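Pectate lyase/Amb allergen (PDB 4HWV) probably cleaves pectate by elimination, as a secreted, calcium-binding lyase of polysaccharide lyase family 1. Local coordinates at residues 180-185 and 225-230; 204-209 and 275-280; 248-253 and 361-366. All coordinates share one frame; numbering follows the deposited sequence.

Interaction 1: 180-185 and 225-230; sequences HGNLML and EYDLIS. With CA (calcium ion), chain C.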
loop_
_atom_site.group_PDB
_atom_site.type_symbol
_atom_site.label_atom_id
_atom_site.label_comp_id
_atom_site.label_asym_id
_atom_site.label_seq_id
_atom_site.Cartn_x
_atom_site.Cartn_y
_atom_site.Cartn_z
ATOM N N HIS A 180 -0.350 -4.941 -11.492
ATOM C CA HIS A 180 0.129 -6.299 -11.255
ATOM C C HIS A 180 0.701 -7.011 -12.473
ATOM O O HIS A 180 0.771 -8.246 -12.495
ATOM C CB HIS A 180 -0.982 -7.155 -10.624
ATOM C CG HIS A 180 -1.566 -6.555 -9.386
ATOM N ND1 HIS A 180 -2.900 -6.673 -9.059
ATOM C CD2 HIS A 180 -1.003 -5.794 -8.417
ATOM C CE1 HIS A 180 -3.134 -6.024 -7.930
ATOM N NE2 HIS A 180 -1.996 -5.481 -7.516
ATOM N N GLY A 181 1.139 -6.258 -13.476
ATOM C CA GLY A 181 1.787 -6.901 -14.603
ATOM C C GLY A 181 2.702 -5.997 -15.380
ATOM O O GLY A 181 3.066 -4.906 -14.940
ATOM N N ASN A 182 3.061 -6.484 -16.560
ATOM C CA ASN A 182 4.240 -6.011 -17.269
ATOM C C ASN A 182 3.874 -5.852 -18.726
ATOM O O ASN A 182 3.703 -6.858 -19.428
ATOM C CB ASN A 182 5.318 -7.099 -17.087
ATOM C CG ASN A 182 6.720 -6.693 -17.539
ATOM O OD1 ASN A 182 6.952 -5.815 -18.423
ATOM N ND2 ASN A 182 7.691 -7.391 -16.971
ATOM N N LEU A 183 3.765 -4.608 -19.194
ATOM C CA LEU A 183 3.627 -4.406 -20.624
ATOM C C LEU A 183 4.969 -4.704 -21.284
ATOM O O LEU A 183 6.021 -4.228 -20.826
ATOM C CB LEU A 183 3.211 -2.969 -20.954
ATOM C CG LEU A 183 1.873 -2.522 -20.373
ATOM C CD1 LEU A 183 1.567 -1.093 -20.841
ATOM C CD2 LEU A 183 0.748 -3.489 -20.745
ATOM N N MET A 184 4.929 -5.506 -22.341
ATOM C CA MET A 184 6.133 -5.895 -23.044
ATOM C C MET A 184 6.117 -5.263 -24.430
ATOM O O MET A 184 5.310 -5.623 -25.281
ATOM C CB MET A 184 6.194 -7.419 -23.103
ATOM C CG MET A 184 7.435 -7.976 -23.741
ATOM S SD MET A 184 8.916 -7.679 -22.739
ATOM C CE MET A 184 8.480 -8.413 -21.154
ATOM N N LEU A 185 7.000 -4.291 -24.635
ATOM C CA LEU A 185 6.994 -3.565 -25.903
ATOM C C LEU A 185 7.891 -4.268 -26.911
ATOM O O LEU A 185 9.107 -4.016 -26.977
ATOM C CB LEU A 185 7.356 -2.078 -25.721
ATOM C CG LEU A 185 6.612 -1.330 -24.604
ATOM C CD1 LEU A 185 6.841 0.177 -24.736
ATOM C CD2 LEU A 185 5.114 -1.635 -24.537
ATOM N N GLU A 225 11.222 -10.632 -11.678
ATOM C CA GLU A 225 11.276 -10.588 -13.132
ATOM C C GLU A 225 10.394 -9.548 -13.819
ATOM O O GLU A 225 10.538 -9.348 -15.029
ATOM C CB GLU A 225 10.911 -11.974 -13.677
ATOM C CG GLU A 225 11.919 -13.052 -13.309
ATOM C CD GLU A 225 13.258 -12.820 -13.962
ATOM O OE1 GLU A 225 13.245 -12.564 -15.180
ATOM O OE2 GLU A 225 14.311 -12.896 -13.264
ATOM N N TYR A 226 9.479 -8.904 -13.096
ATOM C CA TYR A 226 8.463 -8.089 -13.784
ATOM C C TYR A 226 8.643 -6.603 -13.590
ATOM O O TYR A 226 8.758 -6.115 -12.452
ATOM C CB TYR A 226 7.032 -8.523 -13.393
ATOM C CG TYR A 226 6.882 -10.013 -13.445
ATOM C CD1 TYR A 226 7.236 -10.723 -14.579
ATOM C CD2 TYR A 226 6.456 -10.726 -12.340
ATOM C CE1 TYR A 226 7.165 -12.099 -14.625
ATOM C CE2 TYR A 226 6.388 -12.099 -12.354
ATOM C CZ TYR A 226 6.733 -12.793 -13.501
ATOM O OH TYR A 226 6.703 -14.165 -13.529
ATOM N N ASP A 227 8.700 -5.891 -14.714
ATOM C CA ASP A 227 8.669 -4.429 -14.731
ATOM C C ASP A 227 7.240 -3.988 -14.976
ATOM O O ASP A 227 6.414 -4.784 -15.391
ATOM C CB ASP A 227 9.475 -3.911 -15.926
ATOM C CG ASP A 227 10.900 -4.421 -15.947
ATOM O OD1 ASP A 227 11.485 -4.633 -14.865
ATOM O OD2 ASP A 227 11.447 -4.594 -17.061
ATOM N N LEU A 228 6.923 -2.716 -14.762
ATOM C CA LEU A 228 5.629 -2.234 -15.231
ATOM C C LEU A 228 5.630 -2.109 -16.762
ATOM O O LEU A 228 4.632 -2.438 -17.410
ATOM C CB LEU A 228 5.224 -0.934 -14.527
ATOM C CG LEU A 228 4.869 -1.203 -13.048
ATOM C CD1 LEU A 228 4.898 0.085 -12.234
ATOM C CD2 LEU A 228 3.503 -1.881 -12.927
ATOM N N ILE A 229 6.741 -1.633 -17.333
ATOM C CA ILE A 229 6.920 -1.606 -18.786
ATOM C C ILE A 229 8.353 -2.040 -19.092
ATOM O O ILE A 229 9.311 -1.523 -18.482
ATOM C CB ILE A 229 6.684 -0.195 -19.387
ATOM C CG1 ILE A 229 5.285 0.348 -19.031
ATOM C CG2 ILE A 229 6.870 -0.234 -20.907
ATOM C CD1 ILE A 229 5.071 1.791 -19.480
ATOM N N SER A 230 8.495 -2.996 -20.011
ATOM C CA SER A 230 9.806 -3.424 -20.498
ATOM C C SER A 230 9.923 -3.020 -21.954
ATOM O O SER A 230 9.004 -3.286 -22.753
ATOM C CB SER A 230 9.950 -4.943 -20.402
ATOM O OG SER A 230 9.785 -5.409 -19.067
HETATM CA CA CA C . 13.320 -5.373 -15.847
HETATM O O HOH W 1 1.984 -2.802 -16.481
HETATM O O HOH W 2 12.397 -7.805 -16.342
HETATM O O HOH W 3 15.640 -6.642 -16.095
HETATM O O HOH W 4 14.316 -5.687 -18.314
#

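Interaction 2: 204-209 and 275-280; sequences DAFDDF and QHHDGL. With CA (calcium ion), chain C.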
loop_
_atom_site.group_PDB
_atom_site.type_symbol
_atom_site.label_atom_id
_atom_site.label_comp_id
_atom_site.label_asym_id
_atom_site.label_seq_id
_atom_site.Cartn_x
_atom_site.Cartn_y
_atom_site.Cartn_z
ATOM N N ASP A 204 2.617 -1.785 -9.109
ATOM C CA ASP A 204 2.934 -3.015 -8.380
ATOM C C ASP A 204 3.037 -4.240 -9.283
ATOM O O ASP A 204 2.207 -5.159 -9.214
ATOM C CB ASP A 204 1.904 -3.223 -7.259
ATOM C CG ASP A 204 2.285 -4.333 -6.297
ATOM O OD1 ASP A 204 3.463 -4.737 -6.250
ATOM O OD2 ASP A 204 1.387 -4.806 -5.588
ATOM N N ALA A 205 4.064 -4.247 -10.134
ATOM C CA ALA A 205 4.381 -5.429 -10.934
ATOM C C ALA A 205 5.091 -6.412 -10.012
ATOM O O ALA A 205 6.307 -6.352 -9.837
ATOM C CB ALA A 205 5.254 -5.048 -12.125
ATOM N N PHE A 206 4.303 -7.283 -9.396
ATOM C CA PHE A 206 4.738 -8.091 -8.253
ATOM C C PHE A 206 4.996 -9.525 -8.694
ATOM O O PHE A 206 4.157 -10.168 -9.338
ATOM C CB PHE A 206 3.613 -8.069 -7.214
ATOM C CG PHE A 206 3.992 -8.616 -5.860
ATOM C CD1 PHE A 206 4.398 -7.758 -4.838
ATOM C CD2 PHE A 206 3.909 -9.990 -5.601
ATOM C CE1 PHE A 206 4.716 -8.248 -3.574
ATOM C CE2 PHE A 206 4.222 -10.498 -4.333
ATOM C CZ PHE A 206 4.632 -9.624 -3.316
ATOM N N ASP A 207 6.170 -10.028 -8.348
ATOM C CA ASP A 207 6.569 -11.394 -8.676
ATOM C C ASP A 207 6.368 -12.233 -7.425
ATOM O O ASP A 207 7.030 -12.018 -6.406
ATOM C CB ASP A 207 8.048 -11.361 -9.092
ATOM C CG ASP A 207 8.564 -12.676 -9.618
ATOM O OD1 ASP A 207 8.011 -13.751 -9.288
ATOM O OD2 ASP A 207 9.561 -12.629 -10.380
ATOM N N ASP A 208 5.439 -13.181 -7.498
ATOM C CA ASP A 208 5.169 -14.058 -6.370
ATOM C C ASP A 208 6.195 -15.156 -6.171
ATOM O O ASP A 208 6.118 -15.870 -5.175
ATOM C CB ASP A 208 3.786 -14.667 -6.519
ATOM C CG ASP A 208 2.718 -13.705 -6.093
ATOM O OD1 ASP A 208 2.656 -13.384 -4.883
ATOM O OD2 ASP A 208 1.950 -13.262 -6.950
ATOM N N PHE A 209 7.145 -15.268 -7.106
ATOM C CA PHE A 209 8.132 -16.353 -7.078
ATOM C C PHE A 209 9.547 -15.832 -7.318
ATOM O O PHE A 209 10.230 -16.267 -8.247
ATOM C CB PHE A 209 7.723 -17.443 -8.077
ATOM C CG PHE A 209 6.395 -18.050 -7.730
ATOM C CD1 PHE A 209 6.310 -18.987 -6.698
ATOM C CD2 PHE A 209 5.229 -17.640 -8.371
ATOM C CE1 PHE A 209 5.088 -19.499 -6.312
ATOM C CE2 PHE A 209 3.999 -18.159 -7.982
ATOM C CZ PHE A 209 3.931 -19.088 -6.948
ATOM N N GLN A 275 12.935 -9.413 -2.534
ATOM C CA GLN A 275 12.557 -8.399 -3.511
ATOM C C GLN A 275 11.564 -8.972 -4.512
ATOM O O GLN A 275 11.912 -9.859 -5.290
ATOM C CB GLN A 275 13.826 -7.914 -4.224
ATOM C CG GLN A 275 13.604 -6.877 -5.316
ATOM C CD GLN A 275 12.819 -5.676 -4.820
ATOM O OE1 GLN A 275 11.586 -5.628 -4.931
ATOM N NE2 GLN A 275 13.528 -4.693 -4.260
ATOM N N HIS A 276 10.332 -8.470 -4.456
ATOM C CA HIS A 276 9.264 -8.915 -5.333
ATOM C C HIS A 276 9.077 -8.028 -6.569
ATOM O O HIS A 276 8.218 -8.316 -7.414
ATOM C CB HIS A 276 7.946 -8.954 -4.555
ATOM C CG HIS A 276 7.897 -10.017 -3.497
ATOM N ND1 HIS A 276 7.544 -11.326 -3.760
ATOM C CD2 HIS A 276 8.119 -9.951 -2.161
ATOM C CE1 HIS A 276 7.579 -12.023 -2.635
ATOM N NE2 HIS A 276 7.927 -11.212 -1.653
ATOM N N HIS A 277 9.858 -6.954 -6.673
ATOM C CA HIS A 277 9.745 -6.041 -7.802
ATOM C C HIS A 277 11.013 -6.049 -8.633
ATOM O O HIS A 277 12.061 -6.534 -8.183
ATOM C CB HIS A 277 9.476 -4.624 -7.318
ATOM C CG HIS A 277 8.194 -4.501 -6.570
ATOM N ND1 HIS A 277 8.143 -4.228 -5.217
ATOM C CD2 HIS A 277 6.911 -4.648 -6.977
ATOM C CE1 HIS A 277 6.876 -4.181 -4.836
ATOM N NE2 HIS A 277 6.111 -4.444 -5.879
ATOM N N ASP A 278 10.921 -5.502 -9.833
ATOM C CA ASP A 278 12.098 -5.334 -10.663
ATOM C C ASP A 278 12.124 -3.855 -11.048
ATOM O O ASP A 278 12.232 -3.004 -10.166
ATOM C CB ASP A 278 12.129 -6.288 -11.871
ATOM C CG ASP A 278 13.520 -6.390 -12.477
ATOM O OD1 ASP A 278 14.494 -6.377 -11.702
ATOM O OD2 ASP A 278 13.636 -6.489 -13.714
ATOM N N GLY A 279 12.012 -3.522 -12.326
ATOM C CA GLY A 279 12.053 -2.120 -12.712
ATOM C C GLY A 279 10.696 -1.444 -12.754
ATOM O O GLY A 279 9.640 -2.101 -12.729
ATOM N N LEU A 280 10.713 -0.120 -12.856
ATOM C CA LEU A 280 9.493 0.584 -13.295
ATOM C C LEU A 280 9.405 0.522 -14.824
ATOM O O LEU A 280 8.485 -0.086 -15.369
ATOM C CB LEU A 280 9.476 2.038 -12.802
ATOM C CG LEU A 280 9.385 2.190 -11.274
ATOM C CD1 LEU A 280 9.487 3.651 -10.853
ATOM C CD2 LEU A 280 8.106 1.549 -10.718
HETATM CA CA CA C . 13.320 -5.373 -15.847
HETATM O O HOH W 3 15.640 -6.642 -16.095
HETATM O O HOH W 4 14.316 -5.687 -18.314
HETATM O O HOH W 2 12.397 -7.805 -16.342
#

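Interaction 3: 248-253 and 361-366; sequences DRHDHA and ADYPWL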
loop_
_atom_site.group_PDB
_atom_site.type_symbol
_atom_site.label_atom_id
_atom_site.label_comp_id
_atom_site.label_asym_id
_atom_site.label_seq_id
_atom_site.Cartn_x
_atom_site.Cartn_y
_atom_site.Cartn_z
ATOM N N ASP A 248 0.529 -0.554 -3.010
ATOM C CA ASP A 248 0.516 -0.663 -1.554
ATOM C C ASP A 248 1.271 -1.893 -1.050
ATOM O O ASP A 248 1.045 -2.321 0.075
ATOM C CB ASP A 248 -0.925 -0.628 -1.011
ATOM C CG ASP A 248 -1.681 -1.899 -1.310
ATOM O OD1 ASP A 248 -1.261 -2.641 -2.234
ATOM O OD2 ASP A 248 -2.698 -2.171 -0.623
ATOM N N ARG A 249 2.152 -2.462 -1.875
ATOM C CA ARG A 249 3.066 -3.498 -1.410
ATOM C C ARG A 249 4.496 -2.995 -1.526
ATOM O O ARG A 249 5.244 -3.359 -2.447
ATOM C CB ARG A 249 2.871 -4.804 -2.180
ATOM C CG ARG A 249 1.616 -5.553 -1.729
ATOM C CD ARG A 249 1.493 -6.951 -2.347
ATOM N NE ARG A 249 1.236 -6.851 -3.776
ATOM C CZ ARG A 249 0.916 -7.889 -4.544
ATOM N NH1 ARG A 249 0.852 -9.128 -4.038
ATOM N NH2 ARG A 249 0.630 -7.674 -5.817
ATOM N N HIS A 250 4.886 -2.137 -0.591
ATOM C CA HIS A 250 6.243 -1.619 -0.574
ATOM C C HIS A 250 7.220 -2.694 -0.127
ATOM O O HIS A 250 6.880 -3.573 0.681
ATOM C CB HIS A 250 6.343 -0.425 0.375
ATOM C CG HIS A 250 5.641 0.795 -0.121
ATOM N ND1 HIS A 250 5.726 2.013 0.517
ATOM C CD2 HIS A 250 4.869 0.997 -1.215
ATOM C CE1 HIS A 250 5.025 2.909 -0.154
ATOM N NE2 HIS A 250 4.500 2.320 -1.215
ATOM N N ASP A 251 8.450 -2.586 -0.621
ATOM C CA ASP A 251 9.491 -3.568 -0.324
ATOM C C ASP A 251 9.747 -3.757 1.163
ATOM O O ASP A 251 10.133 -4.839 1.604
ATOM C CB ASP A 251 10.795 -3.173 -0.998
ATOM C CG ASP A 251 10.701 -3.192 -2.505
ATOM O OD1 ASP A 251 9.707 -3.725 -3.046
ATOM O OD2 ASP A 251 11.630 -2.661 -3.142
ATOM N N HIS A 252 9.524 -2.690 1.918
ATOM C CA HIS A 252 9.678 -2.703 3.372
ATOM C C HIS A 252 8.859 -3.813 4.036
ATOM O O HIS A 252 9.224 -4.293 5.120
ATOM C CB HIS A 252 9.283 -1.313 3.907
ATOM C CG HIS A 252 9.695 -1.042 5.317
ATOM N ND1 HIS A 252 8.864 -1.281 6.393
ATOM C CD2 HIS A 252 10.833 -0.516 5.831
ATOM C CE1 HIS A 252 9.478 -0.928 7.508
ATOM N NE2 HIS A 252 10.669 -0.448 7.194
ATOM N N ALA A 253 7.765 -4.238 3.401
ATOM C CA ALA A 253 6.906 -5.288 3.970
ATOM C C ALA A 253 7.498 -6.689 3.853
ATOM O O ALA A 253 6.990 -7.627 4.470
ATOM C CB ALA A 253 5.539 -5.278 3.297
ATOM N N ALA A 361 13.170 5.232 6.117
ATOM C CA ALA A 361 12.166 5.430 5.068
ATOM C C ALA A 361 11.902 4.132 4.303
ATOM O O ALA A 361 12.716 3.217 4.316
ATOM C CB ALA A 361 12.614 6.539 4.104
ATOM N N ASP A 362 10.779 4.059 3.605
ATOM C CA ASP A 362 10.470 2.841 2.843
ATOM C C ASP A 362 11.433 2.629 1.677
ATOM O O ASP A 362 11.866 1.498 1.399
ATOM C CB ASP A 362 9.042 2.861 2.316
ATOM C CG ASP A 362 8.045 2.324 3.323
ATOM O OD1 ASP A 362 8.431 2.071 4.493
ATOM O OD2 ASP A 362 6.868 2.153 2.942
ATOM N N TYR A 363 11.790 3.724 1.013
ATOM C CA TYR A 363 12.691 3.665 -0.132
ATOM C C TYR A 363 13.773 4.719 0.033
ATOM O O TYR A 363 13.820 5.692 -0.706
ATOM C CB TYR A 363 11.923 3.882 -1.436
ATOM C CG TYR A 363 10.965 2.762 -1.755
ATOM C CD1 TYR A 363 11.423 1.572 -2.334
ATOM C CD2 TYR A 363 9.600 2.890 -1.484
ATOM C CE1 TYR A 363 10.554 0.538 -2.635
ATOM C CE2 TYR A 363 8.712 1.855 -1.768
ATOM C CZ TYR A 363 9.190 0.684 -2.356
ATOM O OH TYR A 363 8.335 -0.359 -2.656
ATOM N N PRO A 364 14.647 4.535 1.030
ATOM C CA PRO A 364 15.685 5.556 1.242
ATOM C C PRO A 364 16.550 5.718 -0.003
ATOM O O PRO A 364 16.893 4.739 -0.656
ATOM C CB PRO A 364 16.532 4.991 2.405
ATOM C CG PRO A 364 15.687 3.915 3.010
ATOM C CD PRO A 364 14.835 3.359 1.889
ATOM N N TRP A 365 16.901 6.953 -0.315
ATOM C CA TRP A 365 17.765 7.237 -1.445
ATOM C C TRP A 365 19.132 6.569 -1.287
ATOM O O TRP A 365 19.832 6.740 -0.272
ATOM C CB TRP A 365 17.979 8.733 -1.531
ATOM C CG TRP A 365 18.843 9.218 -2.668
ATOM C CD1 TRP A 365 20.215 9.185 -2.740
ATOM C CD2 TRP A 365 18.391 9.856 -3.872
ATOM N NE1 TRP A 365 20.638 9.752 -3.913
ATOM C CE2 TRP A 365 19.539 10.179 -4.623
ATOM C CE3 TRP A 365 17.124 10.177 -4.389
ATOM C CZ2 TRP A 365 19.467 10.823 -5.847
ATOM C CZ3 TRP A 365 17.062 10.824 -5.601
ATOM C CH2 TRP A 365 18.229 11.142 -6.320
ATOM N N LEU A 366 19.517 5.837 -2.324
ATOM C CA LEU A 366 20.848 5.253 -2.405
ATOM C C LEU A 366 21.692 5.931 -3.494
ATOM O O LEU A 366 22.828 6.331 -3.239
ATOM C CB LEU A 366 20.762 3.744 -2.665
ATOM C CG LEU A 366 22.121 3.061 -2.840
ATOM C CD1 LEU A 366 23.001 3.150 -1.586
ATOM C CD2 LEU A 366 21.874 1.616 -3.224
HETATM O O HOH W 5 9.979 -0.149 0.633
#

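Interaction 1: 180-185 and 225-230
L228 O is gripped from several directions: L183 N donates to it at 2.9 Å from above the carbonyl plane, N182 CA turns its hydrogen to it, and a water lies between it and G181 O. Two further backbone bonds, S230 N to L183 O and L185 N to S230 O, both 2.9 Å, complete a parallel pairing that sets L183 beside I229 and M184 beside S230. On the L183 and I229 face, methyl CG2 of I229 meets L185 CD1 at 3.9 Å, the two side chains crossing obliquely.

The loop just before the second strand carries the calcium ligand D227, whose OD1 and OD2 bind the ion at 2.2 Å and 2.4 Å. S230 OG steadies that carboxylate by donating to D227 OD2 at 2.7 Å, on the anti side and somewhat out of its plane. S230 is thus a second-shell residue, and D278 and D282 complete the protein ligands of the metal.

Within the right-handed parallel beta-helix, strand 182-185 runs between 160-163 and 229-234; L183, L185 and I229 pack on strand 192-198, while Y226 lies against helix 143-159.

Interaction 2: 204-209 and 275-280
H276 and F206 stack where two loops of the parallel beta-helix meet, and with H277 they form an aromatic cluster; the segment carrying both histidines goes on to the calcium ligand D278. The F206 and H276 rings are an offset stack with centroids 4.3 Å apart; the side chains lie side by side and point the same way. H276 CB also sits over the F206 face, a CH-pi contact, while CZ of F206 lies over the rim of the imidazole. H277 belongs to the cluster differently, in an offset edge-to-face pair: F206 turns an edge toward its face, the planes at 85°.

Between H276 and D207 the bonds run both ways: D207 N donates to H276 O at 2.8 Å, and H276 ND1 returns a 2.8 Å bond to D207 O, which lies in the imidazole plane. D207 OD1 serves its own loop, accepting F209 N at 2.8 Å in an Asx turn, while OD2 reaches across to E225 N. Both nitrogens of H277 are engaged, NE2 by D204 and ND1 by D251 OD1, and this pair of bonds fixes the ring's rotation. D204 in turn has a second partner, R249, bound to OD2 in a salt bridge. H277 N is held by Q275 OE1, whose amide NE2 bonds to D251 OD2.

Next in the chain, D278 OD2 binds the calcium ion at 2.4 Å. Across the loops, H277 NE2 donates to D204 OD1 at 2.7 Å, nearly along the C-O axis of an oxygen lying 2° from the imidazole plane.

Interaction 3: 248-253 and 361-366
H250 and D251 meet D362 and Y363 in a partly buried loop-to-loop contact made of a His-carboxylate hydrogen bond and an edge-to-face aromatic pair. Both loops leave the parallel beta-helix, one after strand 243-245 and the other after strand 345-356, and the contact lies at the interface with the second subunit.

H250 takes part in both elements. Its ND1 donates to D362 OD2 at 2.7 Å, using the anti lone pair of that oxygen, which sits close to the imidazole plane; carboxylate and ring stand nearly perpendicular, at 83°. Over one face of the same imidazole comes CE2 of Y363, 3.6 Å from H250 CG, so the phenol turns an edge to the histidine. The CG of Y363 is anti to its carbonyl carbon (chi1 -67°), and from there the ring extends across to the opposing loop, where its hydroxyl reaches the backbone. There Y363 OH accepts D251 N at 3.0 Å, and it also has a weak hydrogen bond with D246.

The other oxygen of D362 is turned to H252: OD1 lies over one face of that imidazole, near its rim, 3.5 Å from H252 CG. H252 ND1 has its polar partner in D248 of the second subunit. D248 OD2 of this chain similarly bonds H250 ND1 of that subunit, and it comes close to D362 OD2 there as well.

D251 points its own carboxylate to H277 and Q275. A water bridges the two backbones, accepting from H252 N at 2.9 Å and donating to D362 O at 2.6 Å, and it rests over the centre of the Y363 ring.

In the fold
All three contacts lie in the pectate lyase family region of one beta-helix. Along the chain, 180-185, 204-209, 225-230, 248-253, 275-280 and 361-366 follow in that order, so interaction 2 interleaves with both others, while interaction 1 closes before interaction 3 opens. Centres of interactions 1 and 2 are about 9 Å apart, those of 2 and 3 about 13 Å, and those of 1 and 3 about 20 Å. Interactions 1 and 2 share the calcium ion and are tied by G279 N to D227 OD1. Interactions 2 and 3 are joined by the D204-R249 salt bridge and the H277-D251 bond. They thus form a row from the metal site toward the subunit interface, neighbours linked by polar contacts.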